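Local coordinates for protein acetyl-CoA acetyltransferase A (Ascaris suum, PDB 6BJA) that probably catalyses acetyl-CoA C-acetyltransfer in lipid metabolism as a member of the thiolase family, and binds coenzyme A, at residues L164-T169 against F326-L331; F175-L180 against L236-L241; A298-V303 against I334-L339. All blocks are in the same frame, centred on the assembly; numbering follows the deposited sequence.

Contact 1: residues L164-T169 against F326-L331; sequences LCAEKT and FSVTGL
The methyl group of A166 lies over one face of the F326 ring, displaced toward the rim, so that CB of A166 sits 4.1 Å from CD2 of F326. The same methyl also meets V328, whose CG1 is 4.0 Å from A166 CB. A166 thus rests against both the aromatic ring and a valine branch of 326-331. V328 divides its two methyls: with chi1 at 56°, CG1 stands between the backbone N and the carbonyl carbon and faces A166, whereas CG2 extends anti to the N and reaches T169. There the contact is methyl to methyl, T169 CG2 being 4.1 Å from V328 CG2, and the side chains pass each other at a slant. F326 is the last residue of the NEAF signature of thiolases and directly precedes helix 327-337; its side chain lies in the coenzyme A pocket, near C383, the predicted proton acceptor. Helix 162-172, which belongs to the N-terminal thiolase family region, therefore backs an aromatic residue supplied to the pocket by the C-terminal one. On the same helix the E167 carboxylate is held by T247 OG1 and I248 N. The T169 side chain also packs on T296 and V297, just ahead of helix 298-310.

Contact 2: residues F175-L180 against L236-L241; sequences FTREQL and LHPAFL. With COA (coenzyme A), chain C; ACT (acetate ion), chain B.
R177 and P238 mark the closest approach of the two backbones, with 9.3 Å between their CA atoms; 175-180 turns into helix 177-197 there, while 236-241 runs without regular structure. T176 is the N-cap and forms a capping box with Q179, whose N donates to T176 OG1 over 3.1 Å. The gap is bridged by R177, whose CG is anti to the backbone N (chi1 173°) and whose chain bends at chi2 (64°). NH2 of R177 donates to the carbonyl O of L236 at 2.8 Å, a fairly straight bond (152° at the hydrogen) that stands slightly out of the guanidinium plane; NH1 adds a weak bond to the same oxygen and lies against CD of P238. A salt bridge from NE to D181 and a bond from NH2 to V233 O further restrain the group. An acetate beside it, probably from the crystallisation liquor, accepts from H237 ND1 and, weakly, from R177 NH1. On the ligand side, L236 CD2 comes within 3.3 Å of the ribose oxygen O4B of coenzyme A, and F240 turns its ring edge to the pantetheine arm, CZ being 3.8 Å from C6P. An arginine thus grips the backbone of a loop whose side chains line the coenzyme A pocket, at both the nucleotide and the pantetheine part of this thiolase site.

Contact 3: residues A298-V303 against I334-L339; sequences APALAV and IKELRL
E336 is the first residue of 334-339 to touch the opposite helix, and it does so through its aliphatic part: CG lies 3.8 Å from CB of A300. The bend at chi2 (68°) turns the carboxylate off the line of the chain, and its OE1 is bonded to the hydroxyl of Y173. L337 follows and makes the broader contact. Its CG is 4.0 Å from A300 CB, and its CD1 continues to V303, where CG1 is 3.9 Å away and the two branched side chains cross. A300 carries no more than a methyl, which lets the backbones approach to 6.6 Å between the CA atoms of A300 and L337. At R338 the chain leaves helical geometry with a positive phi (54°), giving a Schellman motif in which L339 N bonds back to I334 O and R338 N, weakly, to K335 O. L339 then turns to W320 of strand 319-322, on which V303 also packs, so helices 298-310 and 327-337 meet beside this strand. The side chains meet through carbon atoms, and E336, the one charged residue that touches, contributes methylenes while its OE1 bonds to Y173; cohesion between these segments therefore rests on hydrophobic packing.

From the N terminus, 164-169 opens the long loop that contact 1 closes at 326-331. Contact 2 opens soon afterwards on the next helix, at 175-180, and closes at 236-241, nested within that loop. Contact 3 starts at 298-303, still inside it, but ends at 334-339, so contacts 1 and 3 cross while contacts 2 and 3 follow in series. Helix 327-337 serves contacts 1 and 3 from successive parts of its length, and also packs against F175 and L180 of contact 2. Contact 1 joins the N-terminal and C-terminal thiolase regions, contact 2 ties the coenzyme A-binding loop to helix 177-197, and contact 3 pairs two helices of the C-terminal region.

Contact 1: residues L164-T169 against F326-L331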
loop_
_atom_site.group_PDB
_atom_site.type_symbol
_atom_site.label_atom_id
_atom_site.label_comp_id
_atom_site.label_asym_id
_atom_site.label_seq_id
_atom_site.Cartn_x
_atom_site.Cartn_y
_atom_site.Cartn_z
ATOM N N LEU A 164 20.693 14.894 -12.519
ATOM C CA LEU A 164 20.473 16.297 -12.838
ATOM C C LEU A 164 21.592 17.145 -12.273
ATOM O O LEU A 164 22.070 18.060 -12.925
ATOM C CB LEU A 164 19.128 16.786 -12.299
ATOM C CG LEU A 164 18.781 18.235 -12.651
ATOM C CD1 LEU A 164 18.859 18.502 -14.161
ATOM C CD2 LEU A 164 17.398 18.555 -12.136
ATOM N N CYS A 165 22.000 16.861 -11.042
ATOM C CA CYS A 165 23.150 17.521 -10.448
ATOM C C CYS A 165 24.395 17.373 -11.322
ATOM O O CYS A 165 25.155 18.308 -11.521
ATOM C CB CYS A 165 23.438 16.950 -9.063
ATOM S SG CYS A 165 22.118 17.278 -7.825
ATOM N N ALA A 166 24.611 16.178 -11.832
ATOM C CA ALA A 166 25.828 15.917 -12.589
ATOM C C ALA A 166 25.882 16.730 -13.892
ATOM O O ALA A 166 26.969 16.964 -14.432
ATOM C CB ALA A 166 25.950 14.431 -12.866
ATOM N N GLU A 167 24.722 17.121 -14.409
ATOM C CA GLU A 167 24.678 17.988 -15.587
ATOM C C GLU A 167 25.393 19.304 -15.330
ATOM O O GLU A 167 25.941 19.908 -16.261
ATOM C CB GLU A 167 23.244 18.275 -16.032
ATOM C CG GLU A 167 22.481 17.115 -16.643
ATOM C CD GLU A 167 22.868 16.802 -18.092
ATOM O OE1 GLU A 167 23.863 17.375 -18.602
ATOM O OE2 GLU A 167 22.160 15.975 -18.693
ATOM N N LYS A 168 25.408 19.779 -14.086
ATOM C CA LYS A 168 26.152 20.997 -13.785
ATOM C C LYS A 168 27.646 20.805 -14.076
ATOM O O LYS A 168 28.314 21.685 -14.652
ATOM C CB LYS A 168 25.938 21.433 -12.319
ATOM C CG LYS A 168 26.781 22.658 -11.943
ATOM C CD LYS A 168 26.509 23.143 -10.549
ATOM C CE LYS A 168 27.307 24.412 -10.247
ATOM N NZ LYS A 168 28.783 24.237 -10.345
ATOM N N THR A 169 28.167 19.637 -13.729
ATOM C CA THR A 169 29.583 19.344 -13.892
ATOM C C THR A 169 29.867 19.198 -15.386
ATOM O O THR A 169 30.909 19.633 -15.869
ATOM C CB THR A 169 29.976 18.088 -13.098
ATOM O OG1 THR A 169 29.659 18.328 -11.708
ATOM C CG2 THR A 169 31.470 17.777 -13.265
ATOM N N PHE A 326 28.384 8.231 -13.316
ATOM C CA PHE A 326 27.994 8.682 -14.648
ATOM C C PHE A 326 29.255 8.710 -15.490
ATOM O O PHE A 326 30.345 8.748 -14.943
ATOM C CB PHE A 326 27.356 10.079 -14.600
ATOM C CG PHE A 326 26.162 10.139 -13.709
ATOM C CD1 PHE A 326 24.912 9.855 -14.208
ATOM C CD2 PHE A 326 26.303 10.407 -12.359
ATOM C CE1 PHE A 326 23.805 9.859 -13.392
ATOM C CE2 PHE A 326 25.207 10.407 -11.523
ATOM C CZ PHE A 326 23.957 10.128 -12.033
ATOM N N SER A 327 29.120 8.745 -16.815
ATOM C CA SER A 327 30.292 8.905 -17.653
ATOM C C SER A 327 31.048 10.187 -17.295
ATOM O O SER A 327 32.281 10.236 -17.318
ATOM C CB SER A 327 29.894 8.935 -19.126
ATOM O OG SER A 327 29.521 7.640 -19.559
ATOM N N VAL A 328 30.319 11.243 -16.969
ATOM C CA VAL A 328 30.976 12.497 -16.631
ATOM C C VAL A 328 31.860 12.354 -15.390
ATOM O O VAL A 328 32.848 13.068 -15.262
ATOM C CB VAL A 328 29.958 13.658 -16.439
ATOM C CG1 VAL A 328 28.892 13.335 -15.375
ATOM C CG2 VAL A 328 30.678 14.963 -16.089
ATOM N N THR A 329 31.539 11.415 -14.487
ATOM C CA THR A 329 32.376 11.213 -13.314
ATOM C C THR A 329 33.804 10.835 -13.720
ATOM O O THR A 329 34.783 11.360 -13.185
ATOM C CB THR A 329 31.799 10.122 -12.423
ATOM O OG1 THR A 329 30.378 10.286 -12.348
ATOM C CG2 THR A 329 32.409 10.173 -11.021
ATOM N N GLY A 330 33.911 9.906 -14.667
ATOM C CA GLY A 330 35.204 9.495 -15.173
ATOM C C GLY A 330 35.920 10.588 -15.939
ATOM O O GLY A 330 37.097 10.862 -15.707
ATOM N N LEU A 331 35.197 11.211 -16.854
ATOM C CA LEU A 331 35.781 12.280 -17.675
ATOM C C LEU A 331 36.294 13.446 -16.831
ATOM O O LEU A 331 37.377 13.977 -17.069
ATOM C CB LEU A 331 34.758 12.789 -18.670
ATOM C CG LEU A 331 34.489 11.825 -19.824
ATOM C CD1 LEU A 331 33.269 12.246 -20.588
ATOM C CD2 LEU A 331 35.703 11.708 -20.767
#

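Contact 2: residues F175-L180 against L236-L241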
loop_
_atom_site.group_PDB
_atom_site.type_symbol
_atom_site.label_atom_id
_atom_site.label_comp_id
_atom_site.label_asym_id
_atom_site.label_seq_id
_atom_site.Cartn_x
_atom_site.Cartn_y
_atom_site.Cartn_z
ATOM N N PHE A 175 31.834 19.530 -21.329
ATOM C CA PHE A 175 31.705 18.210 -21.912
ATOM C C PHE A 175 30.470 18.125 -22.798
ATOM O O PHE A 175 29.517 18.899 -22.670
ATOM C CB PHE A 175 31.634 17.125 -20.826
ATOM C CG PHE A 175 32.925 16.893 -20.089
ATOM C CD1 PHE A 175 34.153 16.860 -20.732
ATOM C CD2 PHE A 175 32.905 16.667 -18.726
ATOM C CE1 PHE A 175 35.335 16.623 -20.009
ATOM C CE2 PHE A 175 34.072 16.425 -18.017
ATOM C CZ PHE A 175 35.278 16.400 -18.643
ATOM N N THR A 176 30.519 17.176 -23.726
ATOM C CA THR A 176 29.496 16.990 -24.733
ATOM C C THR A 176 28.862 15.614 -24.674
ATOM O O THR A 176 29.462 14.648 -24.181
ATOM C CB THR A 176 30.083 17.180 -26.143
ATOM O OG1 THR A 176 31.108 16.194 -26.365
ATOM C CG2 THR A 176 30.699 18.541 -26.299
ATOM N N ARG A 177 27.639 15.534 -25.178
ATOM C CA ARG A 177 26.958 14.258 -25.385
ATOM C C ARG A 177 27.871 13.259 -26.083
ATOM O O ARG A 177 27.945 12.064 -25.729
ATOM C CB ARG A 177 25.687 14.495 -26.205
ATOM C CG ARG A 177 24.939 13.273 -26.654
ATOM C CD ARG A 177 24.388 12.449 -25.482
ATOM N NE ARG A 177 23.622 11.317 -25.988
ATOM C CZ ARG A 177 22.324 11.353 -26.286
ATOM N NH1 ARG A 177 21.608 12.455 -26.095
ATOM N NH2 ARG A 177 21.727 10.281 -26.771
ATOM N N GLU A 178 28.570 13.753 -27.105
ATOM C CA GLU A 178 29.484 12.918 -27.846
ATOM C C GLU A 178 30.573 12.303 -26.973
ATOM O O GLU A 178 30.843 11.093 -27.091
ATOM C CB GLU A 178 30.111 13.735 -28.981
ATOM C CG GLU A 178 29.141 14.048 -30.110
ATOM C CD GLU A 178 28.207 15.247 -29.880
ATOM O OE1 GLU A 178 28.276 15.921 -28.827
ATOM O OE2 GLU A 178 27.402 15.527 -30.802
ATOM N N GLN A 179 31.183 13.097 -26.095
ATOM C CA GLN A 179 32.189 12.573 -25.165
ATOM C C GLN A 179 31.587 11.630 -24.135
ATOM O O GLN A 179 32.194 10.600 -23.833
ATOM C CB GLN A 179 32.909 13.687 -24.433
ATOM C CG GLN A 179 33.790 14.561 -25.329
ATOM C CD GLN A 179 34.151 15.832 -24.649
ATOM O OE1 GLN A 179 33.297 16.699 -24.462
ATOM N NE2 GLN A 179 35.411 15.956 -24.237
ATOM N N LEU A 180 30.421 11.980 -23.592
ATOM C CA LEU A 180 29.798 11.117 -22.573
ATOM C C LEU A 180 29.451 9.752 -23.176
ATOM O O LEU A 180 29.686 8.695 -22.564
ATOM C CB LEU A 180 28.533 11.772 -21.976
ATOM C CG LEU A 180 28.735 12.642 -20.737
ATOM C CD1 LEU A 180 29.810 13.670 -20.919
ATOM C CD2 LEU A 180 27.403 13.299 -20.382
ATOM N N LEU A 236 18.931 7.993 -27.728
ATOM C CA LEU A 236 18.296 8.232 -26.444
ATOM C C LEU A 236 18.137 9.710 -26.150
ATOM O O LEU A 236 18.977 10.523 -26.526
ATOM C CB LEU A 236 19.108 7.587 -25.322
ATOM C CG LEU A 236 19.311 6.083 -25.390
ATOM C CD1 LEU A 236 19.999 5.641 -24.122
ATOM C CD2 LEU A 236 18.003 5.341 -25.587
ATOM N N HIS A 237 17.061 10.038 -25.435
ATOM C CA HIS A 237 16.807 11.389 -24.974
ATOM C C HIS A 237 17.401 11.573 -23.587
ATOM O O HIS A 237 17.430 10.620 -22.805
ATOM C CB HIS A 237 15.302 11.664 -24.968
ATOM C CG HIS A 237 14.633 11.318 -26.266
ATOM N ND1 HIS A 237 14.866 12.020 -27.430
ATOM C CD2 HIS A 237 13.773 10.325 -26.589
ATOM C CE1 HIS A 237 14.166 11.482 -28.412
ATOM N NE2 HIS A 237 13.495 10.453 -27.932
ATOM N N PRO A 238 17.899 12.786 -23.283
ATOM C CA PRO A 238 18.413 13.049 -21.934
ATOM C C PRO A 238 17.389 12.684 -20.872
ATOM O O PRO A 238 16.213 12.997 -21.040
ATOM C CB PRO A 238 18.695 14.546 -21.951
ATOM C CG PRO A 238 19.040 14.821 -23.383
ATOM C CD PRO A 238 18.156 13.917 -24.194
ATOM N N ALA A 239 17.846 12.027 -19.810
ATOM C CA ALA A 239 16.954 11.458 -18.799
ATOM C C ALA A 239 16.651 12.392 -17.642
ATOM O O ALA A 239 15.661 12.190 -16.935
ATOM C CB ALA A 239 17.556 10.187 -18.261
ATOM N N PHE A 240 17.501 13.388 -17.433
ATOM C CA PHE A 240 17.419 14.238 -16.240
ATOM C C PHE A 240 17.157 15.704 -16.536
ATOM O O PHE A 240 16.531 16.406 -15.729
ATOM C CB PHE A 240 18.709 14.101 -15.438
ATOM C CG PHE A 240 18.985 12.701 -15.007
ATOM C CD1 PHE A 240 18.225 12.113 -14.017
ATOM C CD2 PHE A 240 19.974 11.959 -15.604
ATOM C CE1 PHE A 240 18.454 10.828 -13.623
ATOM C CE2 PHE A 240 20.211 10.663 -15.220
ATOM C CZ PHE A 240 19.446 10.093 -14.206
ATOM N N LEU A 241 17.635 16.174 -17.686
ATOM C CA LEU A 241 17.522 17.574 -18.049
ATOM C C LEU A 241 16.925 17.641 -19.438
ATOM O O LEU A 241 17.515 17.137 -20.389
ATOM C CB LEU A 241 18.893 18.260 -17.993
ATOM C CG LEU A 241 18.976 19.728 -18.406
ATOM C CD1 LEU A 241 18.005 20.591 -17.611
ATOM C CD2 LEU A 241 20.399 20.234 -18.244
HETATM N N1A COA C . 22.619 1.013 -24.545
HETATM C C2A COA C . 21.593 1.322 -25.359
HETATM N N3A COA C . 20.371 1.657 -24.919
HETATM C C4A COA C . 20.097 1.712 -23.600
HETATM C C5A COA C . 21.161 1.401 -22.641
HETATM C C6A COA C . 22.483 1.038 -23.200
HETATM N N6A COA C . 23.527 0.741 -22.401
HETATM N N7A COA C . 20.613 1.532 -21.415
HETATM C C8A COA C . 19.314 1.895 -21.581
HETATM N N9A COA C . 19.011 2.008 -22.898
HETATM C C1B COA C . 17.708 2.365 -23.522
HETATM C C2B COA C . 16.717 1.236 -23.293
HETATM O O2B COA C . 16.619 0.376 -24.431
HETATM C C3B COA C . 15.387 1.908 -23.027
HETATM O O3B COA C . 14.511 1.624 -24.126
HETATM P P3B COA C . 13.869 2.672 -25.158
HETATM O O7A COA C . 14.968 3.570 -25.676
HETATM O O8A COA C . 13.270 1.892 -26.306
HETATM O O9A COA C . 12.809 3.490 -24.464
HETATM C C4B COA C . 15.733 3.369 -22.729
HETATM O O4B COA C . 17.130 3.555 -22.974
HETATM C C5B COA C . 15.490 3.664 -21.261
HETATM O O5B COA C . 16.417 2.854 -20.543
HETATM P P1A COA C . 15.987 1.788 -19.411
HETATM O O1A COA C . 14.886 0.864 -19.872
HETATM O O2A COA C . 17.187 0.981 -18.966
HETATM O O3A COA C . 15.419 2.625 -18.180
HETATM P P2A COA C . 14.467 1.896 -17.112
HETATM O O4A COA C . 13.150 1.522 -17.757
HETATM O O5A COA C . 15.146 0.684 -16.509
HETATM O O6A COA C . 14.252 3.016 -15.992
HETATM C CBP COA C . 15.457 3.449 -14.006
HETATM C CCP COA C . 15.408 3.685 -15.501
HETATM C CDP COA C . 14.186 4.021 -13.420
HETATM C CEP COA C . 15.447 1.956 -13.664
HETATM C CAP COA C . 16.622 4.248 -13.395
HETATM O OAP COA C . 16.480 4.210 -11.967
HETATM C C9P COA C . 17.993 3.752 -13.806
HETATM O O9P COA C . 18.152 2.655 -14.318
HETATM N N8P COA C . 19.061 4.528 -13.601
HETATM C C7P COA C . 19.037 5.855 -13.021
HETATM C C6P COA C . 20.363 6.552 -13.287
HETATM C C5P COA C . 21.081 6.714 -11.975
HETATM O O5P COA C . 21.004 7.762 -11.338
HETATM N N4P COA C . 21.751 5.650 -11.553
HETATM C C3P COA C . 22.399 5.658 -10.254
HETATM C C2P COA C . 23.871 5.993 -10.286
HETATM S S1P COA C . 24.256 7.179 -8.983
HETATM C C ACT B . 18.349 13.151 -28.201
HETATM O O ACT B . 17.245 13.446 -27.680
HETATM O OXT ACT B . 19.356 13.734 -27.733
HETATM C CH3 ACT B . 18.452 12.173 -29.332
#

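Contact 3: residues A298-V303 against I334-L339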
loop_
_atom_site.group_PDB
_atom_site.type_symbol
_atom_site.label_atom_id
_atom_site.label_comp_id
_atom_site.label_asym_id
_atom_site.label_seq_id
_atom_site.Cartn_x
_atom_site.Cartn_y
_atom_site.Cartn_z
ATOM N N ALA A 298 34.161 16.031 -6.400
ATOM C CA ALA A 298 34.809 15.718 -5.125
ATOM C C ALA A 298 35.937 14.666 -5.214
ATOM O O ALA A 298 36.914 14.736 -4.464
ATOM C CB ALA A 298 33.757 15.257 -4.102
ATOM N N PRO A 299 35.820 13.678 -6.122
ATOM C CA PRO A 299 36.900 12.683 -6.099
ATOM C C PRO A 299 38.287 13.244 -6.398
ATOM O O PRO A 299 39.235 12.860 -5.727
ATOM C CB PRO A 299 36.466 11.672 -7.164
ATOM C CG PRO A 299 34.988 11.723 -7.111
ATOM C CD PRO A 299 34.684 13.222 -6.934
ATOM N N ALA A 300 38.415 14.154 -7.360
ATOM C CA ALA A 300 39.728 14.688 -7.661
ATOM C C ALA A 300 40.243 15.496 -6.477
ATOM O O ALA A 300 41.447 15.527 -6.232
ATOM C CB ALA A 300 39.692 15.559 -8.920
ATOM N N LEU A 301 39.338 16.124 -5.728
ATOM C CA LEU A 301 39.739 16.872 -4.540
ATOM C C LEU A 301 40.293 15.935 -3.473
ATOM O O LEU A 301 41.323 16.210 -2.859
ATOM C CB LEU A 301 38.560 17.681 -3.992
ATOM C CG LEU A 301 38.909 18.766 -2.985
ATOM C CD1 LEU A 301 39.829 19.821 -3.612
ATOM C CD2 LEU A 301 37.610 19.406 -2.490
ATOM N N ALA A 302 39.640 14.793 -3.291
ATOM C CA ALA A 302 40.125 13.823 -2.326
ATOM C C ALA A 302 41.492 13.294 -2.744
ATOM O O ALA A 302 42.377 13.110 -1.910
ATOM C CB ALA A 302 39.131 12.689 -2.179
ATOM N N VAL A 303 41.666 13.045 -4.039
ATOM C CA VAL A 303 42.933 12.517 -4.544
ATOM C C VAL A 303 44.067 13.543 -4.395
ATOM O O VAL A 303 45.182 13.176 -4.044
ATOM C CB VAL A 303 42.793 12.084 -6.012
ATOM C CG1 VAL A 303 44.170 11.850 -6.664
ATOM C CG2 VAL A 303 41.928 10.852 -6.094
ATOM N N ILE A 334 39.549 12.379 -14.887
ATOM C CA ILE A 334 40.683 12.271 -15.801
ATOM C C ILE A 334 41.162 13.661 -16.228
ATOM O O ILE A 334 42.369 13.927 -16.250
ATOM C CB ILE A 334 40.287 11.417 -17.008
ATOM C CG1 ILE A 334 40.106 9.964 -16.590
ATOM C CG2 ILE A 334 41.351 11.479 -18.101
ATOM C CD1 ILE A 334 39.433 9.122 -17.614
ATOM N N LYS A 335 40.222 14.539 -16.545
ATOM C CA LYS A 335 40.579 15.878 -16.999
ATOM C C LYS A 335 41.206 16.709 -15.892
ATOM O O LYS A 335 42.222 17.385 -16.087
ATOM C CB LYS A 335 39.343 16.597 -17.557
ATOM C CG LYS A 335 39.664 17.913 -18.268
ATOM C CD LYS A 335 40.487 17.591 -19.503
ATOM C CE LYS A 335 40.948 18.797 -20.275
ATOM N NZ LYS A 335 41.853 18.266 -21.349
ATOM N N GLU A 336 40.600 16.675 -14.714
ATOM C CA GLU A 336 41.074 17.495 -13.614
ATOM C C GLU A 336 42.473 17.093 -13.154
ATOM O O GLU A 336 43.306 17.950 -12.857
ATOM C CB GLU A 336 40.086 17.412 -12.457
ATOM C CG GLU A 336 40.417 18.340 -11.335
ATOM C CD GLU A 336 40.243 19.800 -11.694
ATOM O OE1 GLU A 336 39.434 20.114 -12.590
ATOM O OE2 GLU A 336 40.907 20.630 -11.050
ATOM N N LEU A 337 42.737 15.788 -13.106
ATOM C CA LEU A 337 44.020 15.277 -12.645
ATOM C C LEU A 337 45.032 15.075 -13.772
ATOM O O LEU A 337 46.159 14.651 -13.513
ATOM C CB LEU A 337 43.816 13.946 -11.928
ATOM C CG LEU A 337 43.015 14.114 -10.641
ATOM C CD1 LEU A 337 42.651 12.760 -10.087
ATOM C CD2 LEU A 337 43.778 14.914 -9.596
ATOM N N ARG A 338 44.609 15.358 -15.008
ATOM C CA ARG A 338 45.442 15.225 -16.214
ATOM C C ARG A 338 46.034 13.823 -16.322
ATOM O O ARG A 338 47.231 13.642 -16.576
ATOM C CB ARG A 338 46.553 16.270 -16.224
ATOM C CG ARG A 338 46.047 17.702 -16.132
ATOM C CD ARG A 338 47.215 18.674 -16.110
ATOM N NE ARG A 338 47.151 19.580 -14.964
ATOM C CZ ARG A 338 46.754 20.851 -15.013
ATOM N NH1 ARG A 338 46.382 21.413 -16.162
ATOM N NH2 ARG A 338 46.738 21.573 -13.900
ATOM N N LEU A 339 45.169 12.826 -16.147
ATOM C CA LEU A 339 45.580 11.432 -16.266
ATOM C C LEU A 339 45.596 10.865 -17.689
ATOM O O LEU A 339 44.884 11.308 -18.582
ATOM C CB LEU A 339 44.656 10.563 -15.401
ATOM C CG LEU A 339 44.535 11.001 -13.951
ATOM C CD1 LEU A 339 43.562 10.060 -13.199
ATOM C CD2 LEU A 339 45.881 11.079 -13.249
#